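Local coordinates for protein probable translation factor yciO (Escherichia coli, PDB 1KK9) that is of uncertain function but probably binds double-stranded RNA, at residues G110-I115 / T198-T203; R72-G77 / L156-M161. All blocks are in the same frame, centred on the assembly; numbering follows the deposited sequence.

Both contacts belong to one mixed, twisted sheet. Contact 1 pairs neighbouring strands 112-117 and 198-201, near the end that strand 208-211 closes. Contact 2 joins the C-terminal end of helix 62-72 and the loop after it to the end of strand 155-159, nearer the middle, with strands 81-83 and 133-137 between the two sites. The centres of contact 1 and contact 2 lie about 15 Å apart, their nearest atoms about 6 Å. Along the chain the segments alternate, 72-77, 110-115, 156-161 and 198-203, so the two closures interlock. The sulfate held at contact 2 is also about 5 Å from the side chain of Thr113, which suggests that both border one anion-binding pocket.

Contact 1: G110-I115 / T198-T203; sequences GNYTFI and TVIDLT
Ile115 and Val199 meet on one face of a parallel strand pair, and the isoleucine can be followed outward from its backbone. CB packs 3.8 Å from Asp201 CA. CG2 turns toward the carboxylate, 4.0 Å from Asp201 OD2, while CG1, placed beside the backbone N by chi1 of -59°, heads for Val199. CD1 ends 3.4 Å from Val199 CG1, a tight methyl contact. Beta-branched residues suit this extended backbone, and their methyls cover this face of the sheet, where Val210 of strand 208-211 adds to the layer.

Beneath the side chains runs the regular parallel ladder. Thr113 gives its N-H to Thr198 O and accepts from Ile200 N; Ile115 likewise gives to Ile200 O and accepts from Leu202 N. Thr198 N begins the series at Asn111 O, 2.9 Å away. This pairing is part of the open twisted alpha/beta sheet of the YrdC-like fold, with strand 133-137 beyond 112-117 and strand 208-211 beyond 198-201.

On the other face, Tyr112 lies alongside Thr198, its CD1 3.8 Å from Thr198 CB. Their polar ends are satisfied outside the pair: Tyr112 OH bonds to Asp216 O, and Thr198 OG1 to Gly215 O and Gly213 N. Phe114 presents its ring edge to Ile200 CB, with CD1 at 4.0 Å, and the same ring carbon is 3.9 Å from Leu202 CD1. Helix 98-105 covers this apolar patch through Met104 and Leu103.

Where the strand ends, Asp201 forms an Asx turn: OD1 takes Thr203 N nearly head-on, and the Thr203 hydroxyl, 2.6 Å from that OD1, comes in on the syn lone pair. Aspartate suits the place because OD2 remains to form a salt bridge with Arg131.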
loop_
_atom_site.group_PDB
_atom_site.type_symbol
_atom_site.label_atom_id
_atom_site.label_comp_id
_atom_site.label_asym_id
_atom_site.label_seq_id
_atom_site.Cartn_x
_atom_site.Cartn_y
_atom_site.Cartn_z
ATOM N N GLY A 110 -8.834 5.753 2.080
ATOM C CA GLY A 110 -8.047 6.641 1.245
ATOM C C GLY A 110 -7.250 7.748 1.898
ATOM O O GLY A 110 -7.379 8.006 3.094
ATOM N N ASN A 111 -6.393 8.367 1.083
ATOM C CA ASN A 111 -5.559 9.498 1.471
ATOM C C ASN A 111 -4.557 9.377 2.607
ATOM O O ASN A 111 -3.729 10.273 2.793
ATOM C CB ASN A 111 -6.459 10.693 1.769
ATOM C CG ASN A 111 -7.424 10.975 0.652
ATOM O OD1 ASN A 111 -7.018 11.252 -0.471
ATOM N ND2 ASN A 111 -8.713 10.896 0.951
ATOM N N TYR A 112 -4.607 8.284 3.358
ATOM C CA TYR A 112 -3.711 8.147 4.502
ATOM C C TYR A 112 -2.986 6.832 4.707
ATOM O O TYR A 112 -3.434 5.767 4.288
ATOM C CB TYR A 112 -4.488 8.423 5.793
ATOM C CG TYR A 112 -5.114 9.783 5.896
ATOM C CD1 TYR A 112 -4.382 10.875 6.357
ATOM C CD2 TYR A 112 -6.455 9.973 5.570
ATOM C CE1 TYR A 112 -4.977 12.129 6.502
ATOM C CE2 TYR A 112 -7.062 11.227 5.712
ATOM C CZ TYR A 112 -6.316 12.296 6.182
ATOM O OH TYR A 112 -6.922 13.519 6.369
ATOM N N THR A 113 -1.865 6.946 5.400
ATOM C CA THR A 113 -1.072 5.803 5.791
ATOM C C THR A 113 -0.845 6.050 7.279
ATOM O O THR A 113 -0.324 7.096 7.663
ATOM C CB THR A 113 0.274 5.749 5.085
ATOM O OG1 THR A 113 0.069 5.646 3.674
ATOM C CG2 THR A 113 1.062 4.551 5.575
ATOM N N PHE A 114 -1.264 5.097 8.107
ATOM C CA PHE A 114 -1.137 5.218 9.553
ATOM C C PHE A 114 -0.071 4.291 10.110
ATOM O O PHE A 114 -0.148 3.070 9.969
ATOM C CB PHE A 114 -2.471 4.904 10.227
ATOM C CG PHE A 114 -3.602 5.788 9.778
ATOM C CD1 PHE A 114 -3.581 7.157 10.033
ATOM C CD2 PHE A 114 -4.693 5.250 9.106
ATOM C CE1 PHE A 114 -4.635 7.979 9.622
ATOM C CE2 PHE A 114 -5.756 6.062 8.689
ATOM C CZ PHE A 114 -5.724 7.431 8.948
ATOM N N ILE A 115 0.920 4.882 10.758
ATOM C CA ILE A 115 1.999 4.121 11.357
ATOM C C ILE A 115 1.584 3.666 12.754
ATOM O O ILE A 115 1.302 4.480 13.636
ATOM C CB ILE A 115 3.275 4.968 11.410
ATOM C CG1 ILE A 115 3.645 5.374 9.975
ATOM C CG2 ILE A 115 4.407 4.182 12.078
ATOM C CD1 ILE A 115 4.775 6.344 9.871
ATOM N N THR A 198 -0.975 10.995 3.011
ATOM C CA THR A 198 -0.479 11.768 4.132
ATOM C C THR A 198 -0.152 10.674 5.136
ATOM O O THR A 198 -0.951 9.763 5.350
ATOM C CB THR A 198 -1.562 12.714 4.674
ATOM O OG1 THR A 198 -1.612 13.883 3.845
ATOM C CG2 THR A 198 -1.273 13.110 6.116
ATOM N N VAL A 199 1.036 10.732 5.720
ATOM C CA VAL A 199 1.434 9.711 6.674
ATOM C C VAL A 199 1.362 10.251 8.094
ATOM O O VAL A 199 1.995 11.248 8.426
ATOM C CB VAL A 199 2.862 9.193 6.357
ATOM C CG1 VAL A 199 3.287 8.142 7.370
ATOM C CG2 VAL A 199 2.884 8.599 4.954
ATOM N N ILE A 200 0.562 9.589 8.922
ATOM C CA ILE A 200 0.384 9.997 10.306
ATOM C C ILE A 200 0.893 8.908 11.235
ATOM O O ILE A 200 0.458 7.758 11.152
ATOM C CB ILE A 200 -1.107 10.228 10.654
ATOM C CG1 ILE A 200 -1.731 11.257 9.708
ATOM C CG2 ILE A 200 -1.230 10.672 12.113
ATOM C CD1 ILE A 200 -1.055 12.611 9.718
ATOM N N ASP A 201 1.820 9.265 12.109
ATOM C CA ASP A 201 2.338 8.303 13.064
ATOM C C ASP A 201 1.385 8.356 14.258
ATOM O O ASP A 201 1.128 9.424 14.805
ATOM C CB ASP A 201 3.749 8.679 13.511
ATOM C CG ASP A 201 4.376 7.614 14.397
ATOM O OD1 ASP A 201 3.655 7.043 15.251
ATOM O OD2 ASP A 201 5.590 7.349 14.243
ATOM N N LEU A 202 0.853 7.204 14.647
ATOM C CA LEU A 202 -0.081 7.145 15.760
ATOM C C LEU A 202 0.441 6.311 16.923
ATOM O O LEU A 202 -0.318 5.952 17.821
ATOM C CB LEU A 202 -1.420 6.564 15.287
ATOM C CG LEU A 202 -2.246 7.356 14.268
ATOM C CD1 LEU A 202 -3.437 6.519 13.830
ATOM C CD2 LEU A 202 -2.721 8.680 14.885
ATOM N N THR A 203 1.730 6.003 16.920
ATOM C CA THR A 203 2.288 5.193 17.997
ATOM C C THR A 203 2.458 5.944 19.321
ATOM O O THR A 203 2.450 5.328 20.384
ATOM C CB THR A 203 3.634 4.595 17.585
ATOM O OG1 THR A 203 4.547 5.652 17.276
ATOM C CG2 THR A 203 3.456 3.711 16.360
#

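Contact 2: R72-G77 / L156-M161; sequences RQLPDG and LSTSLM. With SO4 (sulfate ion), chain B.
Packing brings Arg72 and Met161, a selenomethionine, side by side. Met161 CG, on an unbranched, flexible chain, lies over the centre of the guanidinium, 3.3 Å from Arg72 CZ, and Leu74 CD2 covers the opposite face. With CG anti to the backbone N (chi1 175°), a bend at chi2 swings the arginine toward the strand, where Arg72 CD passes 3.2 Å from Ser159 O. The Thr158 hydroxyl bonds to that same oxygen, so it is satisfied beside the aliphatic part of Arg72.

The polar contacts converge on a sulfate at the guanidinium edge. Arg72 NE gives a nearly straight bond to O1 and NH2 one of 2.7 Å to O3; arginine suits because the N-H groups of NE and NH2 lie along one edge and can grip two oxygens at once. Ser159 N donates to O1 at 2.7 Å and Ser159 OG bonds to O4, so O1 is shared by both segments. His78 and Arg211 complete the grip, and Arg137 bonds to Ser159 OG.

Such a cluster of basic groups, serine and strand-end amide is characteristic of an anion-binding pocket; the sulfate probably came from the crystallisation liquor, but its site could suit a phosphate of RNA.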
loop_
_atom_site.group_PDB
_atom_site.type_symbol
_atom_site.label_atom_id
_atom_site.label_comp_id
_atom_site.label_asym_id
_atom_site.label_seq_id
_atom_site.Cartn_x
_atom_site.Cartn_y
_atom_site.Cartn_z
ATOM N N ARG A 72 11.623 0.261 -4.620
ATOM C CA ARG A 72 11.260 1.435 -3.831
ATOM C C ARG A 72 12.466 2.128 -3.186
ATOM O O ARG A 72 12.410 3.326 -2.884
ATOM C CB ARG A 72 10.283 1.032 -2.722
ATOM C CG ARG A 72 9.918 2.157 -1.745
ATOM C CD ARG A 72 8.975 3.186 -2.370
ATOM N NE ARG A 72 8.516 4.179 -1.401
ATOM C CZ ARG A 72 9.232 5.227 -1.009
ATOM N NH1 ARG A 72 10.446 5.430 -1.510
ATOM N NH2 ARG A 72 8.744 6.066 -0.105
ATOM N N GLN A 73 13.549 1.377 -2.991
ATOM C CA GLN A 73 14.745 1.898 -2.330
ATOM C C GLN A 73 14.244 2.534 -1.050
ATOM O O GLN A 73 14.483 3.714 -0.774
ATOM C CB GLN A 73 15.463 2.935 -3.194
ATOM C CG GLN A 73 16.312 2.334 -4.305
ATOM C CD GLN A 73 17.343 1.342 -3.791
ATOM O OE1 GLN A 73 17.981 1.567 -2.759
ATOM N NE2 GLN A 73 17.521 0.241 -4.519
ATOM N N LEU A 74 13.512 1.731 -0.289
ATOM C CA LEU A 74 12.931 2.165 0.973
ATOM C C LEU A 74 14.009 2.704 1.890
ATOM O O LEU A 74 14.965 2.006 2.207
ATOM C CB LEU A 74 12.248 0.989 1.674
ATOM C CG LEU A 74 10.731 0.977 1.850
ATOM C CD1 LEU A 74 10.412 0.159 3.103
ATOM C CD2 LEU A 74 10.185 2.394 1.981
ATOM N N PRO A 75 13.871 3.953 2.335
ATOM C CA PRO A 75 14.892 4.497 3.224
ATOM C C PRO A 75 14.956 3.742 4.545
ATOM O O PRO A 75 13.973 3.139 4.997
ATOM C CB PRO A 75 14.441 5.940 3.421
ATOM C CG PRO A 75 13.761 6.255 2.123
ATOM C CD PRO A 75 12.949 5.011 1.886
ATOM N N ASP A 76 16.129 3.774 5.161
ATOM C CA ASP A 76 16.317 3.129 6.446
ATOM C C ASP A 76 15.378 3.826 7.427
ATOM O O ASP A 76 15.358 5.056 7.501
ATOM C CB ASP A 76 17.770 3.292 6.888
ATOM C CG ASP A 76 17.972 2.961 8.345
ATOM O OD1 ASP A 76 18.196 3.904 9.130
ATOM O OD2 ASP A 76 17.895 1.763 8.705
ATOM N N GLY A 77 14.591 3.045 8.163
ATOM C CA GLY A 77 13.666 3.631 9.118
ATOM C C GLY A 77 12.275 3.880 8.558
ATOM O O GLY A 77 11.340 4.175 9.300
ATOM N N LEU A 156 1.232 -6.690 1.147
ATOM C CA LEU A 156 2.438 -5.992 1.541
ATOM C C LEU A 156 2.667 -4.996 0.415
ATOM O O LEU A 156 2.653 -5.375 -0.756
ATOM C CB LEU A 156 3.614 -6.959 1.629
ATOM C CG LEU A 156 4.959 -6.282 1.902
ATOM C CD1 LEU A 156 4.855 -5.411 3.141
ATOM C CD2 LEU A 156 6.035 -7.349 2.069
ATOM N N SER A 157 2.870 -3.731 0.765
ATOM C CA SER A 157 3.053 -2.703 -0.246
ATOM C C SER A 157 3.878 -1.488 0.169
ATOM O O SER A 157 4.258 -1.311 1.325
ATOM C CB SER A 157 1.683 -2.180 -0.703
ATOM O OG SER A 157 0.677 -3.176 -0.631
ATOM N N THR A 158 4.133 -0.647 -0.824
ATOM C CA THR A 158 4.833 0.612 -0.654
ATOM C C THR A 158 4.254 1.406 -1.807
ATOM O O THR A 158 3.770 0.823 -2.781
ATOM C CB THR A 158 6.358 0.518 -0.899
ATOM O OG1 THR A 158 6.600 0.149 -2.263
ATOM C CG2 THR A 158 7.000 -0.510 0.021
ATOM N N SER A 159 4.274 2.722 -1.699
ATOM C CA SER A 159 3.793 3.536 -2.792
ATOM C C SER A 159 4.864 3.385 -3.871
ATOM O O SER A 159 6.011 3.033 -3.571
ATOM C CB SER A 159 3.696 5.000 -2.365
ATOM O OG SER A 159 2.844 5.146 -1.242
ATOM N N LEU A 160 4.498 3.622 -5.121
ATOM C CA LEU A 160 5.472 3.527 -6.196
ATOM C C LEU A 160 5.969 4.931 -6.451
ATOM O O LEU A 160 5.376 5.688 -7.208
ATOM C CB LEU A 160 4.858 2.946 -7.469
ATOM C CG LEU A 160 5.834 2.793 -8.645
ATOM C CD1 LEU A 160 7.020 1.913 -8.257
ATOM C CD2 LEU A 160 5.101 2.200 -9.831
HETATM N N MSE A 161 7.066 5.271 -5.791
HETATM C CA MSE A 161 7.659 6.587 -5.932
HETATM C C MSE A 161 8.789 6.537 -6.961
HETATM O O MSE A 161 9.598 5.603 -6.973
HETATM C CB MSE A 161 8.249 7.044 -4.600
HETATM C CG MSE A 161 7.432 6.694 -3.375
HETATM SE SE MSE A 161 6.209 8.097 -2.849
HETATM C CE MSE A 161 7.360 9.639 -2.813
HETATM S S SO4 B . 5.347 4.999 1.194
HETATM O O1 SO4 B . 5.704 3.970 0.205
HETATM O O2 SO4 B . 5.480 4.456 2.555
HETATM O O3 SO4 B . 6.247 6.148 1.024
HETATM O O4 SO4 B . 3.947 5.439 1.017
#